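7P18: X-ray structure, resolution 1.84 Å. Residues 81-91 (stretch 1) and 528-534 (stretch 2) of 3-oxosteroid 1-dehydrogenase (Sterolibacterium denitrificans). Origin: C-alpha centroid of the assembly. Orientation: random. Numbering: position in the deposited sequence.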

ATOM      1  N   LEU A  81     -17.951   4.091 -11.843  1.00 23.21           N
ATOM      2  CA  LEU A  81     -17.232   2.878 -12.309  1.00 23.65           C
ATOM      3  C   LEU A  81     -17.575   1.685 -11.434  1.00 22.05           C
ATOM      4  O   LEU A  81     -17.253   0.522 -11.805  1.00 22.97           O
ATOM      5  N   VAL A  82     -18.139   1.935 -10.249  1.00 22.03           N
ATOM      6  CA  VAL A  82     -18.369   0.880  -9.239  1.00 20.93           C
ATOM      7  C   VAL A  82     -19.869   0.852  -8.903  1.00 19.64           C
ATOM      8  O   VAL A  82     -20.445   1.931  -8.626  1.00 20.60           O
ATOM      9  N   ALA A  83     -20.447  -0.329  -8.827  1.00 22.13           N
ATOM     10  CA  ALA A  83     -21.865  -0.522  -8.432  1.00 22.66           C
ATOM     11  C   ALA A  83     -22.110   0.198  -7.100  1.00 23.42           C
ATOM     12  O   ALA A  83     -21.365  -0.004  -6.135  1.00 20.38           O
ATOM     13  N   GLU A  84     -23.145   1.022  -7.023  1.00 23.48           N
ATOM     14  CA  GLU A  84     -23.370   1.807  -5.787  1.00 23.03           C
ATOM     15  C   GLU A  84     -23.529   0.878  -4.581  1.00 21.97           C
ATOM     16  O   GLU A  84     -23.100   1.255  -3.469  1.00 21.01           O
ATOM     17  N   ASP A  85     -24.142  -0.294  -4.735  1.00 22.51           N
ATOM     18  CA  ASP A  85     -24.393  -1.188  -3.579  1.00 24.20           C
ATOM     19  C   ASP A  85     -23.060  -1.657  -2.981  1.00 22.57           C
ATOM     20  O   ASP A  85     -23.033  -1.974  -1.785  1.00 23.07           O
ATOM     21  N   ARG A  86     -21.991  -1.728  -3.762  1.00 21.65           N
ATOM     22  CA  ARG A  86     -20.655  -2.057  -3.210  1.00 20.87           C
ATOM     23  C   ARG A  86     -20.137  -0.889  -2.365  1.00 20.19           C
ATOM     24  O   ARG A  86     -19.480  -1.146  -1.376  1.00 21.88           O
ATOM     25  N   LEU A  87     -20.330   0.350  -2.792  1.00 20.22           N
ATOM     26  CA  LEU A  87     -19.956   1.537  -1.985  1.00 21.52           C
ATOM     27  C   LEU A  87     -20.760   1.547  -0.677  1.00 22.26           C
ATOM     28  O   LEU A  87     -20.147   1.788   0.397  1.00 20.78           O
ATOM     29  N   LEU A  88     -22.075   1.302  -0.752  1.00 21.51           N
ATOM     30  CA  LEU A  88     -22.920   1.258   0.475  1.00 21.12           C
ATOM     31  C   LEU A  88     -22.389   0.171   1.401  1.00 22.09           C
ATOM     32  O   LEU A  88     -22.271   0.403   2.602  1.00 21.61           O
ATOM     33  N   ALA A  89     -22.095  -0.999   0.845  1.00 22.23           N
ATOM     34  CA  ALA A  89     -21.632  -2.166   1.624  1.00 20.75           C
ATOM     35  C   ALA A  89     -20.294  -1.846   2.310  1.00 21.37           C
ATOM     36  O   ALA A  89     -20.088  -2.228   3.494  1.00 20.41           O
ATOM     37  N   TYR A  90     -19.392  -1.164   1.605  1.00 22.08           N
ATOM     38  CA  TYR A  90     -18.065  -0.796   2.180  1.00 21.32           C
ATOM     39  C   TYR A  90     -18.284   0.101   3.407  1.00 23.48           C
ATOM     40  O   TYR A  90     -17.685  -0.105   4.470  1.00 20.84           O
ATOM     41  N   LEU A  91     -19.124   1.114   3.272  1.00 20.85           N
ATOM     42  CA  LEU A  91     -19.355   2.101   4.349  1.00 22.28           C
ATOM     43  C   LEU A  91     -20.104   1.455   5.512  1.00 22.16           C
ATOM     44  O   LEU A  91     -19.791   1.786   6.678  1.00 23.57           O
ATOM     45  N   SER A 528      -9.130  -8.702  -6.578  1.00 21.78           N
ATOM     46  CA  SER A 528     -10.449  -8.224  -7.034  1.00 22.65           C
ATOM     47  C   SER A 528     -10.295  -6.850  -7.683  1.00 22.36           C
ATOM     48  O   SER A 528      -9.388  -6.094  -7.343  1.00 20.50           O
ATOM     49  N   ALA A 529     -11.194  -6.516  -8.581  1.00 20.20           N
ATOM     50  CA  ALA A 529     -11.353  -5.138  -9.088  1.00 21.43           C
ATOM     51  C   ALA A 529     -11.714  -4.206  -7.929  1.00 21.88           C
ATOM     52  O   ALA A 529     -12.662  -4.509  -7.166  1.00 21.53           O
ATOM     53  N   SER A 530     -10.972  -3.101  -7.804  1.00 21.30           N
ATOM     54  CA  SER A 530     -11.008  -2.133  -6.692  1.00 20.43           C
ATOM     55  C   SER A 530     -12.400  -1.513  -6.539  1.00 18.96           C
ATOM     56  O   SER A 530     -12.939  -0.913  -7.518  1.00 20.82           O
ATOM     57  N   VAL A 531     -12.902  -1.528  -5.304  1.00 20.80           N
ATOM     58  CA  VAL A 531     -14.177  -0.832  -4.949  1.00 20.75           C
ATOM     59  C   VAL A 531     -13.968   0.667  -5.105  1.00 21.73           C
ATOM     60  O   VAL A 531     -14.942   1.409  -5.127  1.00 20.47           O
ATOM     61  N   MET A 532     -12.707   1.112  -5.191  1.00 20.57           N
ATOM     62  CA  MET A 532     -12.358   2.535  -5.268  1.00 19.98           C
ATOM     63  C   MET A 532     -12.209   2.982  -6.725  1.00 20.44           C
ATOM     64  O   MET A 532     -11.845   4.146  -6.964  1.00 19.27           O
ATOM     65  N   GLY A 533     -12.575   2.133  -7.679  1.00 19.73           N
ATOM     66  CA  GLY A 533     -12.563   2.528  -9.097  1.00 20.55           C
ATOM     67  C   GLY A 533     -11.160   2.894  -9.577  1.00 20.04           C
ATOM     68  O   GLY A 533     -10.229   2.115  -9.360  1.00 18.90           O
ATOM     69  N   LYS A 534     -10.992   4.102 -10.114  1.00 22.02           N
ATOM     70  CA  LYS A 534      -9.650   4.605 -10.531  1.00 21.81           C
ATOM     71  C   LYS A 534      -9.125   5.606  -9.501  1.00 22.90           C
ATOM     72  O   LYS A 534      -8.374   6.492  -9.860  1.00 21.75           O
TER

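Val531 forms the apolar centre of the contact: the other stretch covers 102 Å² of it, the largest share of any residue here, out of 454 Å² buried in total when both sides are summed. Its CA-to-CB bond runs sideways to stretch 1, chi1 is 71° (p), and CG2 touches two aliphatic partners that lie on the same side of it, 4.1 Å from Val82 CG1 and 4.2 Å from Leu87 CD2. Both separations are ordinary van der Waals distances. Val82 points toward stretch 2 with chi1 t (173°). Its second methyl lies against backbone, with Val82 CG2 3.4 Å from Val531 O and 3.7 Å from Gly533 N. The CA-to-CB bond of Leu87 runs sideways to stretch 2, but the end of the side chain, in the m,t rotamer, comes nearer, so that Leu87 CD2 reaches 3.6 Å from Val531 O.

One helical turn beyond Arg86, Tyr90 (chi1 t, chi2 72°) also points toward stretch 2. Met532 leaves its backbone away from stretch 1, yet its m,m,t conformation returns the terminal methyl to the contact. Met532 CE sits 4.2 Å from the centroid of the Tyr90 ring and 25° off the ring normal, which identifies a CH-pi contact over the face; the closest atoms are Tyr90 CE2 and Met532 CE at 3.9 Å.

The loop is held in shape by a type I turn from Ser530 to Gly533, closed by Gly533 N to Ser530 O at 3.1 Å. Ser530, chi1 t, points away from stretch 1, and its OG accepts from Met532 N at 3.0 Å. Gly533 has a positive phi of 62°, which by itself favours glycine, and its CA lies 5.7 Å from Leu81 CA. An ideal CB there would stand 3.7 Å from Leu81 CB, evidence of how closely the backbones approach. Beside it, Leu81 (m,t) points toward stretch 2, and its CD1 meets the aliphatic part of the extended Lys534 side chain (m,t,t,t), 3.6 Å from CD.

The polar edge belongs to Arg86, which points toward stretch 2 with chi1 m, chi2 t and chi3 p. Arg86 NH2 donates to Ala529 O at 3.0 Å with an N-H...acceptor angle of 153°; the carbonyl lies at the guanidinium edge, near its plane, where an N-H can address it. Val531 CA instead covers one guanidinium face, 3.5 Å from Arg86 NH2. Water 1 extends the polar link: it accepts from Arg86 NH1 at 2.8 Å and donates to Ser530 O at 2.9 Å. The guanidinium therefore engages two successive loop carbonyls, one directly and one through water.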

ATOM      1  CB  LEU A  81     -15.730   3.152 -12.281  1.00 26.58           C
ATOM      2  CG  LEU A  81     -15.245   4.239 -13.229  1.00 27.54           C
ATOM      3  CD1 LEU A  81     -13.773   4.485 -12.997  1.00 30.65           C
ATOM      4  CD2 LEU A  81     -15.479   3.836 -14.683  1.00 33.37           C
ATOM      5  CB  VAL A  82     -17.507   1.142  -7.988  1.00 22.80           C
ATOM      6  CG1 VAL A  82     -17.819   0.190  -6.856  1.00 20.87           C
ATOM      7  CG2 VAL A  82     -16.020   1.088  -8.331  1.00 24.46           C
ATOM      8  CB  ALA A  83     -22.207  -1.984  -8.353  1.00 23.04           C
ATOM      9  CB  GLU A  84     -24.546   2.776  -5.953  1.00 25.73           C
ATOM     10  CG  GLU A  84     -24.741   3.660  -4.735  1.00 25.86           C
ATOM     11  CD  GLU A  84     -26.003   4.506  -4.784  1.00 28.82           C
ATOM     12  OE1 GLU A  84     -27.104   3.911  -4.651  1.00 31.99           O
ATOM     13  OE2 GLU A  84     -25.884   5.722  -4.947  1.00 31.06           O
ATOM     14  CB  ASP A  85     -25.338  -2.345  -3.893  1.00 26.28           C
ATOM     15  CG  ASP A  85     -24.879  -3.367  -4.905  1.00 33.42           C
ATOM     16  OD1 ASP A  85     -23.826  -3.143  -5.544  1.00 42.03           O
ATOM     17  OD2 ASP A  85     -25.599  -4.396  -5.076  1.00 40.78           O
ATOM     18  CB  ARG A  86     -19.658  -2.330  -4.338  1.00 21.93           C
ATOM     19  CG  ARG A  86     -19.942  -3.595  -5.129  1.00 23.71           C
ATOM     20  CD  ARG A  86     -18.991  -3.748  -6.285  1.00 22.61           C
ATOM     21  NE  ARG A  86     -17.632  -3.967  -5.782  1.00 21.65           N
ATOM     22  CZ  ARG A  86     -16.512  -3.785  -6.506  1.00 20.69           C
ATOM     23  NH1 ARG A  86     -16.558  -3.349  -7.755  1.00 22.18           N
ATOM     24  NH2 ARG A  86     -15.339  -4.002  -5.930  1.00 21.57           N
ATOM     25  CB  LEU A  87     -20.219   2.826  -2.751  1.00 20.29           C
ATOM     26  CG  LEU A  87     -19.532   2.961  -4.116  1.00 20.19           C
ATOM     27  CD1 LEU A  87     -19.870   4.307  -4.702  1.00 21.44           C
ATOM     28  CD2 LEU A  87     -18.046   2.814  -3.993  1.00 21.05           C
ATOM     29  CB  LEU A  88     -24.383   0.986   0.109  1.00 22.09           C
ATOM     30  CG  LEU A  88     -25.030   2.033  -0.800  1.00 26.96           C
ATOM     31  CD1 LEU A  88     -26.400   1.556  -1.279  1.00 33.55           C
ATOM     32  CD2 LEU A  88     -25.138   3.374  -0.100  1.00 28.17           C
ATOM     33  CB  ALA A  89     -21.554  -3.359   0.718  1.00 21.36           C
ATOM     34  CB  TYR A  90     -17.153  -0.114   1.160  1.00 20.80           C
ATOM     35  CG  TYR A  90     -15.820   0.212   1.780  1.00 20.02           C
ATOM     36  CD1 TYR A  90     -14.917  -0.808   2.059  1.00 21.11           C
ATOM     37  CD2 TYR A  90     -15.475   1.491   2.163  1.00 20.62           C
ATOM     38  CE1 TYR A  90     -13.688  -0.548   2.658  1.00 19.63           C
ATOM     39  CE2 TYR A  90     -14.263   1.761   2.786  1.00 19.22           C
ATOM     40  CZ  TYR A  90     -13.366   0.730   3.029  1.00 18.95           C
ATOM     41  OH  TYR A  90     -12.154   0.948   3.608  1.00 21.58           O
ATOM     42  CB  LEU A  91     -20.094   3.299   3.768  1.00 23.78           C
ATOM     43  CG  LEU A  91     -19.333   4.060   2.704  1.00 24.19           C
ATOM     44  CD1 LEU A  91     -20.200   5.155   2.088  1.00 24.92           C
ATOM     45  CD2 LEU A  91     -18.031   4.658   3.216  1.00 24.26           C
ATOM     46  CB  SER A 528     -11.463  -8.214  -5.871  1.00 22.51           C
ATOM     47  OG  SER A 528     -11.232  -7.115  -4.996  1.00 21.35           O
ATOM     48  CB  ALA A 529     -12.395  -5.102 -10.164  1.00 22.48           C
ATOM     49  CB  SER A 530     -10.005  -1.036  -6.905  1.00 20.72           C
ATOM     50  OG  SER A 530     -10.083  -0.087  -5.859  1.00 20.31           O
ATOM     51  CB  VAL A 531     -14.638  -1.222  -3.527  1.00 21.63           C
ATOM     52  CG1 VAL A 531     -13.733  -0.598  -2.453  1.00 21.82           C
ATOM     53  CG2 VAL A 531     -16.110  -0.848  -3.329  1.00 21.39           C
ATOM     54  CB  MET A 532     -11.099   2.805  -4.436  1.00 21.08           C
ATOM     55  CG  MET A 532     -11.271   2.451  -2.957  1.00 19.07           C
ATOM     56  SD  MET A 532     -12.674   3.393  -2.229  1.00 21.30           S
ATOM     57  CE  MET A 532     -12.618   2.732  -0.563  1.00 20.81           C
ATOM     58  CB  LYS A 534      -9.773   5.194 -11.930  1.00 24.24           C
ATOM     59  CG  LYS A 534     -10.155   4.187 -12.993  1.00 22.32           C
ATOM     60  CD  LYS A 534     -10.438   4.807 -14.335  1.00 26.46           C
ATOM     61  CE  LYS A 534     -10.871   3.810 -15.375  1.00 29.84           C
ATOM     62  NZ  LYS A 534     -11.085   4.530 -16.652  1.00 29.31           N
TER
HETATM   63  O   HOH W   1     -14.477  -2.485  -9.389  1.00 20.67           O